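Local coordinates for protein esterase (Capnocytophaga ochracea, PDB 4W9R) that is of unknown function but has an esterase-family alpha/beta-hydrolase domain, joined to a C-terminal array of helices, at residues N148-P153 with N182-K188; S160-G166 with M196-H202; F317-E321 with L352-R356. All coordinates share one frame. Where two conformers were deposited one is given. Numbering follows the deposited sequence.

Contact 1 of 3, residues N148-P153 with N182-K188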
ATOM      1  N   ASN B 148     -13.345  -4.879  -1.692  1.00 28.89           N
ATOM      2  CA  ASN B 148     -14.524  -4.591  -0.882  1.00 20.84           C
ATOM      3  C   ASN B 148     -15.767  -4.335  -1.734  1.00 22.78           C
ATOM      4  O   ASN B 148     -16.358  -3.261  -1.669  1.00 33.24           O
ATOM      5  CB  ASN B 148     -14.262  -3.387   0.028  1.00 17.25           C
ATOM      6  CG  ASN B 148     -15.408  -3.119   0.987  1.00 29.27           C
ATOM      7  OD1 ASN B 148     -15.926  -4.035   1.625  1.00 34.09           O
ATOM      8  ND2 ASN B 148     -15.828  -1.862   1.069  1.00 21.67           N
ATOM      9  N   PRO B 149     -16.165  -5.317  -2.554  1.00 24.89           N
ATOM     10  CA  PRO B 149     -17.317  -5.050  -3.416  1.00 23.36           C
ATOM     11  C   PRO B 149     -18.625  -5.039  -2.638  1.00 22.36           C
ATOM     12  O   PRO B 149     -18.738  -5.736  -1.631  1.00 19.13           O
ATOM     13  CB  PRO B 149     -17.287  -6.216  -4.402  1.00 22.60           C
ATOM     14  CG  PRO B 149     -16.700  -7.334  -3.611  1.00 21.18           C
ATOM     15  CD  PRO B 149     -15.673  -6.699  -2.705  1.00 24.31           C
ATOM     16  N   VAL B 150     -19.591  -4.249  -3.094  1.00 29.45           N
ATOM     17  CA  VAL B 150     -20.950  -4.388  -2.600  1.00 28.76           C
ATOM     18  C   VAL B 150     -21.654  -5.308  -3.579  1.00 26.18           C
ATOM     19  O   VAL B 150     -21.962  -4.905  -4.700  1.00 31.95           O
ATOM     20  CB  VAL B 150     -21.675  -3.034  -2.520  1.00 25.92           C
ATOM     21  CG1 VAL B 150     -23.073  -3.211  -1.948  1.00 26.76           C
ATOM     22  CG2 VAL B 150     -20.866  -2.042  -1.694  1.00 18.14           C
ATOM     23  N   ALA B 151     -21.937  -6.534  -3.154  1.00 27.86           N
ATOM     24  CA  ALA B 151     -22.323  -7.552  -4.121  1.00 40.40           C
ATOM     25  C   ALA B 151     -23.801  -7.911  -4.122  1.00 47.83           C
ATOM     26  O   ALA B 151     -24.579  -7.450  -3.286  1.00 46.72           O
ATOM     27  CB  ALA B 151     -21.494  -8.809  -3.890  1.00 32.99           C
ATOM     28  N   LEU B 152     -24.161  -8.764  -5.076  1.00 47.77           N
ATOM     29  CA  LEU B 152     -25.455  -9.421  -5.111  1.00 38.58           C
ATOM     30  C   LEU B 152     -25.231 -10.923  -4.999  1.00 37.27           C
ATOM     31  O   LEU B 152     -24.736 -11.544  -5.940  1.00 37.51           O
ATOM     32  CB  LEU B 152     -26.206  -9.077  -6.398  1.00 36.52           C
ATOM     33  CG  LEU B 152     -26.304  -7.586  -6.728  1.00 33.76           C
ATOM     34  CD1 LEU B 152     -26.997  -7.370  -8.064  1.00 31.17           C
ATOM     35  CD2 LEU B 152     -27.027  -6.838  -5.617  1.00 24.16           C
ATOM     36  N   PRO B 153     -25.587 -11.510  -3.850  1.00 38.36           N
ATOM     37  CA  PRO B 153     -25.379 -12.944  -3.617  1.00 39.47           C
ATOM     38  C   PRO B 153     -26.017 -13.839  -4.681  1.00 39.11           C
ATOM     39  O   PRO B 153     -25.439 -14.870  -5.024  1.00 48.80           O
ATOM     40  CB  PRO B 153     -26.033 -13.168  -2.253  1.00 43.28           C
ATOM     41  CG  PRO B 153     -25.877 -11.857  -1.559  1.00 37.32           C
ATOM     42  CD  PRO B 153     -26.045 -10.815  -2.633  1.00 36.99           C
ATOM     43  N   ASN B 182     -18.078  -3.348   8.578  1.00 33.47           N
ATOM     44  CA  ASN B 182     -18.620  -3.678   7.265  1.00 37.67           C
ATOM     45  C   ASN B 182     -19.797  -4.652   7.233  1.00 42.35           C
ATOM     46  O   ASN B 182     -20.252  -5.016   6.149  1.00 56.63           O
ATOM     47  CB  ASN B 182     -17.507  -4.210   6.372  1.00 33.29           C
ATOM     48  CG  ASN B 182     -17.574  -3.642   4.971  1.00 35.76           C
ATOM     49  OD1 ASN B 182     -18.156  -2.578   4.748  1.00 30.06           O
ATOM     50  ND2 ASN B 182     -16.980  -4.346   4.016  1.00 46.07           N
ATOM     51  N   LYS B 183     -20.267  -5.089   8.400  1.00 35.45           N
ATOM     52  CA  LYS B 183     -20.949  -6.383   8.532  1.00 36.13           C
ATOM     53  C   LYS B 183     -22.021  -6.696   7.483  1.00 39.84           C
ATOM     54  O   LYS B 183     -22.053  -7.804   6.948  1.00 38.53           O
ATOM     55  CB  LYS B 183     -21.583  -6.501   9.919  1.00 31.51           C
ATOM     56  CG  LYS B 183     -22.175  -7.876  10.190  1.00 34.00           C
ATOM     57  CD  LYS B 183     -22.748  -7.980  11.591  1.00 50.73           C
ATOM     58  CE  LYS B 183     -23.220  -9.396  11.878  1.00 54.35           C
ATOM     59  NZ  LYS B 183     -24.199  -9.869  10.861  1.00 49.37           N
ATOM     60  N   VAL B 184     -22.886  -5.733   7.183  1.00 35.92           N
ATOM     61  CA  VAL B 184     -23.907  -5.939   6.158  1.00 40.38           C
ATOM     62  C   VAL B 184     -23.271  -6.218   4.797  1.00 41.43           C
ATOM     63  O   VAL B 184     -23.601  -7.204   4.136  1.00 43.38           O
ATOM     64  CB  VAL B 184     -24.847  -4.726   6.042  1.00 44.09           C
ATOM     65  CG1 VAL B 184     -25.710  -4.836   4.791  1.00 28.78           C
ATOM     66  CG2 VAL B 184     -25.711  -4.607   7.288  1.00 35.62           C
ATOM     67  N   VAL B 185     -22.350  -5.347   4.396  1.00 40.85           N
ATOM     68  CA  VAL B 185     -21.627  -5.493   3.137  1.00 31.11           C
ATOM     69  C   VAL B 185     -20.750  -6.743   3.131  1.00 34.63           C
ATOM     70  O   VAL B 185     -20.706  -7.481   2.145  1.00 34.62           O
ATOM     71  CB  VAL B 185     -20.743  -4.260   2.861  1.00 23.49           C
ATOM     72  CG1 VAL B 185     -19.884  -4.475   1.623  1.00 19.19           C
ATOM     73  CG2 VAL B 185     -21.604  -3.017   2.712  1.00 22.60           C
ATOM     74  N   TYR B 186     -20.061  -6.973   4.243  1.00 35.11           N
ATOM     75  CA  TYR B 186     -19.153  -8.106   4.375  1.00 34.25           C
ATOM     76  C   TYR B 186     -19.861  -9.444   4.182  1.00 38.73           C
ATOM     77  O   TYR B 186     -19.362 -10.322   3.477  1.00 37.92           O
ATOM     78  CB  TYR B 186     -18.468  -8.068   5.742  1.00 24.58           C
ATOM     79  CG  TYR B 186     -17.622  -9.282   6.049  1.00 26.45           C
ATOM     80  CD1 TYR B 186     -16.356  -9.427   5.499  1.00 28.83           C
ATOM     81  CD2 TYR B 186     -18.084 -10.277   6.902  1.00 28.13           C
ATOM     82  CE1 TYR B 186     -15.577 -10.530   5.784  1.00 35.52           C
ATOM     83  CE2 TYR B 186     -17.313 -11.384   7.193  1.00 23.73           C
ATOM     84  CZ  TYR B 186     -16.059 -11.507   6.632  1.00 37.12           C
ATOM     85  OH  TYR B 186     -15.288 -12.612   6.919  1.00 31.54           O
ATOM     86  N   ASP B 187     -21.025  -9.595   4.809  1.00 36.95           N
ATOM     87  CA  ASP B 187     -21.779 -10.839   4.715  1.00 36.62           C
ATOM     88  C   ASP B 187     -22.223 -11.117   3.285  1.00 37.88           C
ATOM     89  O   ASP B 187     -22.129 -12.247   2.809  1.00 39.66           O
ATOM     90  CB  ASP B 187     -22.995 -10.804   5.641  1.00 32.92           C
ATOM     91  CG  ASP B 187     -22.617 -10.930   7.103  1.00 43.38           C
ATOM     92  OD1 ASP B 187     -21.550 -11.511   7.395  1.00 46.00           O
ATOM     93  OD2 ASP B 187     -23.391 -10.453   7.961  1.00 49.77           O
ATOM     94  N   LYS B 188     -22.701 -10.082   2.601  1.00 34.73           N
ATOM     95  CA  LYS B 188     -23.137 -10.224   1.217  1.00 32.31           C
ATOM     96  C   LYS B 188     -21.967 -10.616   0.320  1.00 30.02           C
ATOM     97  O   LYS B 188     -22.133 -11.376  -0.633  1.00 31.32           O
ATOM     98  CB  LYS B 188     -23.785  -8.930   0.718  1.00 24.03           C
ATOM     99  CG  LYS B 188     -25.114  -8.611   1.388  1.00 38.20           C
ATOM    100  CD  LYS B 188     -25.867  -7.503   0.665  1.00 41.74           C
ATOM    101  CE  LYS B 188     -25.083  -6.201   0.666  1.00 49.80           C
ATOM    102  NZ  LYS B 188     -25.824  -5.114  -0.033  1.00 49.57           N
TER
HETATM  103  O   HOH W   1     -17.909  -0.911   2.748  1.00 23.91           O
HETATM  104  O   HOH W   2     -20.889  -7.092  -0.540  1.00 34.06           O
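Val185 turns its side chain toward residues 148-153, setting CG1 4.2 Å from Val150 CG2, with the carbonyl oxygen Pro149 O lying against the same methyl at 3.7 Å. Beside this valine pair two carboxamides meet. Asn182 ND2 donates to Asn148 OD1 at 2.6 Å, while one water links the other ends, accepting from Asn148 ND2 at 2.8 Å and donating to Asn182 OD1 at 2.6 Å. Asn148, with positive phi and psi, is the corner at which the chain turns. The neighbouring parallel strand 171-180 leads into helix 183-196 through Asn182, whose O accepts from Tyr186 N at 2.7 Å. Both segments thus lie at the C-terminal ends of parallel strands, the side of the sheet where alpha/beta hydrolases usually carry their active site; here Asn148 ND2 also bonds to Glu123, at the start of the helix after strand 116-122. A second water stitches loop to helix, donating to Pro149 O (2.8 Å) and Val185 O (2.7 Å) and accepting from Ala151 N (2.9 Å). One turn after Val185, Lys188 folds along the loop: Lys188 NZ lies 3.9 Å from Val150 CG1, and Lys188 O is 3.9 Å from Pro153 CG.

Contact 2 of 3, residues S160-G166 with M196-H202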
ATOM      1  N   SER B 160     -19.928 -18.142 -11.537  1.00 44.86           N
ATOM      2  CA  SER B 160     -19.340 -19.461 -11.342  1.00 45.98           C
ATOM      3  C   SER B 160     -19.200 -20.186 -12.674  1.00 43.63           C
ATOM      4  O   SER B 160     -18.179 -20.817 -12.945  1.00 40.82           O
ATOM      5  CB  SER B 160     -20.184 -20.289 -10.374  1.00 51.71           C
ATOM      6  OG  SER B 160     -19.628 -21.578 -10.182  1.00 58.98           O
ATOM      7  N   HIS B 161     -20.233 -20.085 -13.504  1.00 48.29           N
ATOM      8  CA  HIS B 161     -20.224 -20.709 -14.822  1.00 46.45           C
ATOM      9  C   HIS B 161     -19.156 -20.091 -15.715  1.00 45.16           C
ATOM     10  O   HIS B 161     -18.513 -20.788 -16.502  1.00 48.07           O
ATOM     11  CB  HIS B 161     -21.599 -20.587 -15.480  1.00 46.83           C
ATOM     12  CG  HIS B 161     -22.683 -21.315 -14.749  1.00 74.90           C
ATOM     13  ND1 HIS B 161     -24.002 -20.916 -14.780  1.00 81.53           N
ATOM     14  CD2 HIS B 161     -22.643 -22.419 -13.966  1.00 79.57           C
ATOM     15  CE1 HIS B 161     -24.727 -21.741 -14.046  1.00 83.59           C
ATOM     16  NE2 HIS B 161     -23.927 -22.663 -13.543  1.00 80.87           N
ATOM     17  N   ALA B 162     -18.968 -18.782 -15.588  1.00 36.53           N
ATOM     18  CA  ALA B 162     -17.978 -18.071 -16.388  1.00 43.06           C
ATOM     19  C   ALA B 162     -16.562 -18.503 -16.017  1.00 52.75           C
ATOM     20  O   ALA B 162     -15.708 -18.675 -16.889  1.00 52.69           O
ATOM     21  CB  ALA B 162     -18.137 -16.570 -16.218  1.00 33.10           C
ATOM     22  N   LEU B 163     -16.322 -18.679 -14.721  1.00 48.37           N
ATOM     23  CA  LEU B 163     -15.021 -19.127 -14.235  1.00 38.33           C
ATOM     24  C   LEU B 163     -14.732 -20.558 -14.667  1.00 42.19           C
ATOM     25  O   LEU B 163     -13.586 -20.914 -14.940  1.00 50.81           O
ATOM     26  CB  LEU B 163     -14.950 -19.021 -12.712  1.00 40.76           C
ATOM     27  CG  LEU B 163     -14.822 -17.620 -12.118  1.00 34.24           C
ATOM     28  CD1 LEU B 163     -14.871 -17.690 -10.605  1.00 36.46           C
ATOM     29  CD2 LEU B 163     -13.532 -16.962 -12.584  1.00 24.22           C
ATOM     30  N   ALA B 164     -15.778 -21.375 -14.721  1.00 45.52           N
ATOM     31  CA  ALA B 164     -15.639 -22.770 -15.114  1.00 43.24           C
ATOM     32  C   ALA B 164     -15.374 -22.892 -16.612  1.00 50.36           C
ATOM     33  O   ALA B 164     -14.688 -23.812 -17.057  1.00 60.00           O
ATOM     34  CB  ALA B 164     -16.884 -23.553 -14.727  1.00 36.79           C
ATOM     35  N   ALA B 165     -15.923 -21.959 -17.384  1.00 44.30           N
ATOM     36  CA  ALA B 165     -15.746 -21.959 -18.832  1.00 37.20           C
ATOM     37  C   ALA B 165     -14.332 -21.537 -19.213  1.00 51.37           C
ATOM     38  O   ALA B 165     -13.722 -22.111 -20.116  1.00 63.82           O
ATOM     39  CB  ALA B 165     -16.766 -21.046 -19.490  1.00 30.09           C
ATOM     40  N   GLY B 166     -13.817 -20.527 -18.521  1.00 43.50           N
ATOM     41  CA  GLY B 166     -12.466 -20.058 -18.757  1.00 37.80           C
ATOM     42  C   GLY B 166     -12.368 -19.010 -19.849  1.00 40.22           C
ATOM     43  O   GLY B 166     -13.377 -18.534 -20.368  1.00 48.89           O
HETATM   44  N   MSE B 196     -19.862 -18.168  -6.109  1.00 40.58           N
HETATM   45  CA  MSE B 196     -19.012 -18.007  -7.281  1.00 41.07           C
HETATM   46  C   MSE B 196     -17.998 -19.145  -7.416  1.00 49.01           C
HETATM   47  O   MSE B 196     -17.611 -19.514  -8.525  1.00 57.51           O
HETATM   48  CB  MSE B 196     -18.294 -16.656  -7.222  1.00 38.56           C
HETATM   49  CG  MSE B 196     -17.374 -16.377  -8.401  1.00 41.77           C
HETATM   50 SE   MSE B 196     -16.751 -14.529  -8.494  1.00 71.50          SE
HETATM   51  CE  MSE B 196     -16.090 -14.320  -6.672  1.00 41.85           C
ATOM     52  N   ARG B 197     -17.579 -19.699  -6.282  0.52 50.08           N
ATOM     53  CA  ARG B 197     -16.587 -20.770  -6.272  0.52 56.29           C
ATOM     54  C   ARG B 197     -17.234 -22.153  -6.271  0.52 64.62           C
ATOM     55  O   ARG B 197     -16.541 -23.164  -6.149  0.52 72.27           O
ATOM     56  CB  ARG B 197     -15.655 -20.632  -5.065  0.52 54.00           C
ATOM     57  CG  ARG B 197     -16.309 -20.920  -3.724  0.52 54.53           C
ATOM     58  CD  ARG B 197     -15.258 -21.181  -2.655  0.52 48.27           C
ATOM     59  NE  ARG B 197     -15.851 -21.533  -1.369  0.52 44.23           N
ATOM     60  CZ  ARG B 197     -15.886 -20.723  -0.316  0.52 46.30           C
ATOM     61  NH1 ARG B 197     -16.449 -21.128   0.815  0.52 42.97           N
ATOM     62  NH2 ARG B 197     -15.354 -19.513  -0.391  0.52 51.05           N
ATOM     63  N   SER B 198     -18.559 -22.188  -6.389  1.00 64.79           N
ATOM     64  CA  SER B 198     -19.316 -23.444  -6.405  1.00 65.37           C
ATOM     65  C   SER B 198     -18.768 -24.470  -7.397  1.00 71.83           C
ATOM     66  O   SER B 198     -18.537 -25.626  -7.042  1.00 78.72           O
ATOM     67  CB  SER B 198     -20.786 -23.164  -6.729  1.00 64.52           C
ATOM     68  OG  SER B 198     -21.353 -22.264  -5.796  1.00 81.08           O
ATOM     69  N   ALA B 199     -18.559 -24.042  -8.636  1.00 71.23           N
ATOM     70  CA  ALA B 199     -17.986 -24.911  -9.657  1.00 74.91           C
ATOM     71  C   ALA B 199     -16.462 -24.827  -9.654  1.00 79.49           C
ATOM     72  O   ALA B 199     -15.897 -23.791  -9.303  1.00 79.94           O
ATOM     73  CB  ALA B 199     -18.535 -24.550 -11.030  1.00 73.93           C
ATOM     74  N   PRO B 200     -15.791 -25.929 -10.029  1.00 81.73           N
ATOM     75  CA  PRO B 200     -14.332 -25.930 -10.190  1.00 67.92           C
ATOM     76  C   PRO B 200     -13.872 -24.909 -11.227  1.00 55.67           C
ATOM     77  O   PRO B 200     -14.520 -24.742 -12.261  1.00 62.69           O
ATOM     78  CB  PRO B 200     -14.031 -27.357 -10.653  1.00 67.82           C
ATOM     79  CG  PRO B 200     -15.158 -28.167 -10.118  1.00 74.23           C
ATOM     80  CD  PRO B 200     -16.362 -27.276 -10.199  1.00 82.10           C
ATOM     81  N   VAL B 201     -12.761 -24.240 -10.948  1.00 51.50           N
ATOM     82  CA  VAL B 201     -12.273 -23.169 -11.808  1.00 48.78           C
ATOM     83  C   VAL B 201     -11.437 -23.707 -12.969  1.00 48.91           C
ATOM     84  O   VAL B 201     -10.581 -24.571 -12.783  1.00 55.11           O
ATOM     85  CB  VAL B 201     -11.436 -22.156 -11.001  1.00 46.05           C
ATOM     86  CG1 VAL B 201     -10.965 -21.021 -11.888  1.00 46.66           C
ATOM     87  CG2 VAL B 201     -12.248 -21.617  -9.833  1.00 51.38           C
ATOM     88  N   HIS B 202     -11.700 -23.187 -14.166  1.00 41.40           N
ATOM     89  CA  HIS B 202     -10.954 -23.555 -15.366  1.00 42.66           C
ATOM     90  C   HIS B 202      -9.471 -23.214 -15.223  1.00 50.81           C
ATOM     91  O   HIS B 202      -9.111 -22.249 -14.550  1.00 56.02           O
ATOM     92  CB  HIS B 202     -11.547 -22.852 -16.589  1.00 55.97           C
ATOM     93  CG  HIS B 202     -10.992 -23.331 -17.895  1.00 69.34           C
ATOM     94  ND1 HIS B 202      -9.957 -22.692 -18.543  1.00 68.80           N
ATOM     95  CD2 HIS B 202     -11.336 -24.380 -18.679  1.00 70.62           C
ATOM     96  CE1 HIS B 202      -9.684 -23.330 -19.668  1.00 65.05           C
ATOM     97  NE2 HIS B 202     -10.507 -24.358 -19.774  1.00 69.66           N
TER
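The last turns of helix 156-165 lie close against an irregular chain that follows helix 183-196, with the CA atoms of Ser160 and Met196 4.3 Å apart and those of Ala164 and Val201 4.7 Å apart. The small Ser160 and Ala164 allow this close approach, and hydrogen bonds to the backbone accompany it. Gly166 N still bonds to Ala162 O in helical fashion, but the next carbonyl, Leu163 O, accepts from His202 N at 3.1 Å. At the other end Ser160 OG accepts from Ala199 N at 3.1 Å and donates weakly to Met196 O at 3.3 Å, bridging the turn with which the chain leaves its helix. Between these anchors Ala164 CB meets Ala199 CB at 4.2 Å, and Leu163 CD1 rests on CG of selenomethionine Met196 at 3.6 Å. Gly166, the first residue beyond the helix, has positive phi with backbone angles that call for glycine, and a CB would also strike His202 ND1, which is hydrogen-bonded to Ser204. Helices 156-165 and 183-196 are the connections of successive beta-alpha-beta units, 143-149 to 171-180 and 171-180 to 205-213, so the contact joins one crossover helix to the loop after the other. Leu163 and Met196 continue onto the sheet, both touching Tyr207 of strand 205-213, and Met196 also Tyr173 and Met175 of strand 171-180.

Contact 3 of 3, residues F317-E321 with L352-R356. With ACT (acetate ion), chain I.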
ATOM      1  N   PHE B 317      31.663 -16.482 -25.643  1.00 34.08           N
ATOM      2  CA  PHE B 317      32.336 -17.142 -24.532  1.00 27.23           C
ATOM      3  C   PHE B 317      31.603 -18.430 -24.169  1.00 36.60           C
ATOM      4  O   PHE B 317      32.227 -19.464 -23.941  1.00 39.41           O
ATOM      5  CB  PHE B 317      32.422 -16.223 -23.315  1.00 29.34           C
ATOM      6  CG  PHE B 317      33.143 -16.834 -22.144  1.00 36.56           C
ATOM      7  CD1 PHE B 317      34.517 -16.721 -22.025  1.00 28.86           C
ATOM      8  CD2 PHE B 317      32.444 -17.523 -21.164  1.00 42.72           C
ATOM      9  CE1 PHE B 317      35.182 -17.281 -20.949  1.00 36.63           C
ATOM     10  CE2 PHE B 317      33.103 -18.084 -20.085  1.00 33.64           C
ATOM     11  CZ  PHE B 317      34.473 -17.963 -19.978  1.00 32.32           C
ATOM     12  N   PHE B 318      30.276 -18.354 -24.111  1.00 37.31           N
ATOM     13  CA  PHE B 318      29.451 -19.524 -23.838  1.00 38.09           C
ATOM     14  C   PHE B 318      29.613 -20.567 -24.936  1.00 39.10           C
ATOM     15  O   PHE B 318      29.733 -21.760 -24.661  1.00 42.67           O
ATOM     16  CB  PHE B 318      27.974 -19.134 -23.707  1.00 34.16           C
ATOM     17  CG  PHE B 318      27.637 -18.435 -22.421  1.00 30.61           C
ATOM     18  CD1 PHE B 318      28.536 -18.415 -21.368  1.00 34.66           C
ATOM     19  CD2 PHE B 318      26.413 -17.804 -22.263  1.00 36.16           C
ATOM     20  CE1 PHE B 318      28.224 -17.773 -20.183  1.00 38.20           C
ATOM     21  CE2 PHE B 318      26.094 -17.162 -21.080  1.00 36.16           C
ATOM     22  CZ  PHE B 318      27.001 -17.147 -20.039  1.00 33.91           C
ATOM     23  N   LEU B 319      29.620 -20.103 -26.180  1.00 38.57           N
ATOM     24  CA  LEU B 319      29.740 -20.989 -27.331  1.00 35.32           C
ATOM     25  C   LEU B 319      31.117 -21.648 -27.382  1.00 37.44           C
ATOM     26  O   LEU B 319      31.231 -22.833 -27.695  1.00 44.69           O
ATOM     27  CB  LEU B 319      29.474 -20.218 -28.625  1.00 38.39           C
ATOM     28  CG  LEU B 319      29.372 -21.037 -29.912  1.00 38.20           C
ATOM     29  CD1 LEU B 319      28.227 -22.036 -29.831  1.00 25.55           C
ATOM     30  CD2 LEU B 319      29.205 -20.118 -31.110  1.00 27.76           C
ATOM     31  N   ALA B 320      32.156 -20.878 -27.072  1.00 40.10           N
ATOM     32  CA  ALA B 320      33.518 -21.401 -27.062  1.00 40.39           C
ATOM     33  C   ALA B 320      33.680 -22.485 -26.002  1.00 43.47           C
ATOM     34  O   ALA B 320      34.338 -23.499 -26.235  1.00 49.59           O
ATOM     35  CB  ALA B 320      34.519 -20.282 -26.831  1.00 34.96           C
ATOM     36  N   GLU B 321      33.077 -22.266 -24.836  1.00 36.73           N
ATOM     37  CA  GLU B 321      33.109 -23.262 -23.773  1.00 37.59           C
ATOM     38  C   GLU B 321      32.372 -24.525 -24.200  1.00 39.75           C
ATOM     39  O   GLU B 321      32.788 -25.634 -23.871  1.00 44.40           O
ATOM     40  CB  GLU B 321      32.502 -22.706 -22.483  1.00 27.98           C
ATOM     41  CG  GLU B 321      33.467 -21.878 -21.646  1.00 35.22           C
ATOM     42  CD  GLU B 321      32.915 -21.546 -20.269  1.00 50.17           C
ATOM     43  OE1 GLU B 321      31.685 -21.648 -20.074  1.00 42.64           O
ATOM     44  OE2 GLU B 321      33.715 -21.188 -19.379  1.00 54.81           O
ATOM     45  N   LEU B 352      40.650 -13.524 -18.904  1.00 48.18           N
ATOM     46  CA  LEU B 352      40.132 -14.882 -18.772  1.00 36.38           C
ATOM     47  C   LEU B 352      40.092 -15.591 -20.120  1.00 42.24           C
ATOM     48  O   LEU B 352      40.468 -16.759 -20.226  1.00 48.61           O
ATOM     49  CB  LEU B 352      38.738 -14.869 -18.145  1.00 30.73           C
ATOM     50  CG  LEU B 352      38.020 -16.218 -18.059  1.00 30.51           C
ATOM     51  CD1 LEU B 352      38.854 -17.232 -17.291  1.00 26.10           C
ATOM     52  CD2 LEU B 352      36.653 -16.053 -17.417  1.00 25.95           C
ATOM     53  N   ILE B 353      39.636 -14.878 -21.145  1.00 35.28           N
ATOM     54  CA  ILE B 353      39.582 -15.420 -22.496  1.00 35.49           C
ATOM     55  C   ILE B 353      40.979 -15.790 -22.983  1.00 45.44           C
ATOM     56  O   ILE B 353      41.172 -16.824 -23.624  1.00 48.65           O
ATOM     57  CB  ILE B 353      38.936 -14.419 -23.476  1.00 38.19           C
ATOM     58  CG1 ILE B 353      37.473 -14.175 -23.096  1.00 41.80           C
ATOM     59  CG2 ILE B 353      39.026 -14.928 -24.906  1.00 43.97           C
ATOM     60  CD1 ILE B 353      36.791 -13.124 -23.938  1.00 43.43           C
ATOM     61  N   ASN B 354      41.955 -14.949 -22.655  1.00 52.94           N
ATOM     62  CA  ASN B 354      43.336 -15.187 -23.053  1.00 53.53           C
ATOM     63  C   ASN B 354      43.907 -16.462 -22.442  1.00 49.03           C
ATOM     64  O   ASN B 354      44.653 -17.190 -23.098  1.00 52.46           O
ATOM     65  CB  ASN B 354      44.213 -13.994 -22.672  1.00 57.30           C
ATOM     66  CG  ASN B 354      44.865 -13.348 -23.875  1.00 63.88           C
ATOM     67  OD1 ASN B 354      44.321 -12.413 -24.461  1.00 64.94           O
ATOM     68  ND2 ASN B 354      46.036 -13.849 -24.254  1.00 70.20           N
ATOM     69  N   GLU B 355      43.557 -16.724 -21.186  1.00 44.95           N
ATOM     70  CA  GLU B 355      44.003 -17.936 -20.506  1.00 47.91           C
ATOM     71  C   GLU B 355      43.460 -19.171 -21.218  1.00 52.93           C
ATOM     72  O   GLU B 355      44.153 -20.182 -21.348  1.00 59.35           O
ATOM     73  CB  GLU B 355      43.561 -17.932 -19.040  1.00 43.03           C
ATOM     74  CG  GLU B 355      44.109 -19.093 -18.220  1.00 55.03           C
ATOM     75  CD  GLU B 355      43.510 -19.163 -16.826  1.00 76.77           C
ATOM     76  OE1 GLU B 355      44.260 -18.981 -15.843  1.00 78.95           O
ATOM     77  OE2 GLU B 355      42.290 -19.407 -16.712  1.00 84.89           O
ATOM     78  N   ARG B 356      42.219 -19.077 -21.683  1.00 45.56           N
ATOM     79  CA  ARG B 356      41.586 -20.160 -22.422  1.00 40.75           C
ATOM     80  C   ARG B 356      42.261 -20.352 -23.776  1.00 42.07           C
ATOM     81  O   ARG B 356      42.478 -21.479 -24.218  1.00 53.02           O
ATOM     82  CB  ARG B 356      40.093 -19.882 -22.611  1.00 34.58           C
ATOM     83  CG  ARG B 356      39.331 -19.655 -21.313  1.00 35.02           C
ATOM     84  CD  ARG B 356      39.259 -20.922 -20.478  1.00 28.44           C
ATOM     85  NE  ARG B 356      38.604 -20.698 -19.192  1.00 35.54           N
ATOM     86  CZ  ARG B 356      37.289 -20.759 -19.000  1.00 37.32           C
ATOM     87  NH1 ARG B 356      36.782 -20.543 -17.795  1.00 33.95           N
ATOM     88  NH2 ARG B 356      36.481 -21.035 -20.014  1.00 42.36           N
TER
HETATM   89  C   ACT I 502      34.003 -20.519 -15.370  1.00 61.46           C
HETATM   90  O   ACT I 502      34.248 -20.339 -16.583  1.00 60.22           O
HETATM   91  OXT ACT I 502      33.053 -21.291 -15.113  1.00 67.25           O
HETATM   92  CH3 ACT I 502      34.798 -19.850 -14.288  1.00 43.06           C
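Leu352 opens the contact: its CD2 lies 3.9 Å from CZ of Phe317, which turns its side chain toward residues 352-356 from the facing helix. Ile353 follows, with CG1 4.0 Å from Phe317 CD1 and near the plane of the ring, so two successive residues meet the same ring. The axes of the two short helical segments run almost parallel, at 22°, and approach no closer than 12.2 Å; long side chains therefore have to bridge the gap. Between helices 314-325 and 350-362 in sequence comes helix 329-339, and it touches both segments, Ala320 resting on Thr335 and Tyr336, and Ile353 on Ala339. This is consistent with a tetratricopeptide-like array of helical hairpins, in which the first helix of one hairpin packs beside the first helix of the next. One turn beyond Leu352 and Ile353, Arg356 spans the remaining distance. Arg356 NH2 makes a salt bridge to Glu321 OE2 at 2.8 Å whose N-H...O hydrogen bond is nearly linear, and Phe317 CE1 lies over one face of the guanidinium, with Arg356 NH2 3.7 Å from Phe317 CZ. Arg356 NH2 also bonds to Tyr336 OH, and Glu321 OE1 to Tyr285 OH, tying the ion pair to two further helices. Arg356 NH1 donates at 2.8 Å to O of an acetate ion, probably taken from the crystallisation liquor.

Contacts 1 and 2 belong to the same alpha/beta-hydrolase domain and interleave along the chain, in the order 148-153, 160-166, 182-188, 196-202. Helix 183-196 gives its first turns to contact 1 and its last residue to contact 2, so the two, with centres 20 Å apart and nearest atoms about 7 Å apart, hold opposite ends of one helix beside the parallel part of the mixed sheet. Contact 3 comes later, in the helical C-terminal part, across the chain's centre: its centre lies 64 Å from that of contact 1 and 54 Å from that of contact 2. It touches neither (nearest atoms about 46 Å and 36 Å away), consistent with a separate helical part in an elongated protein.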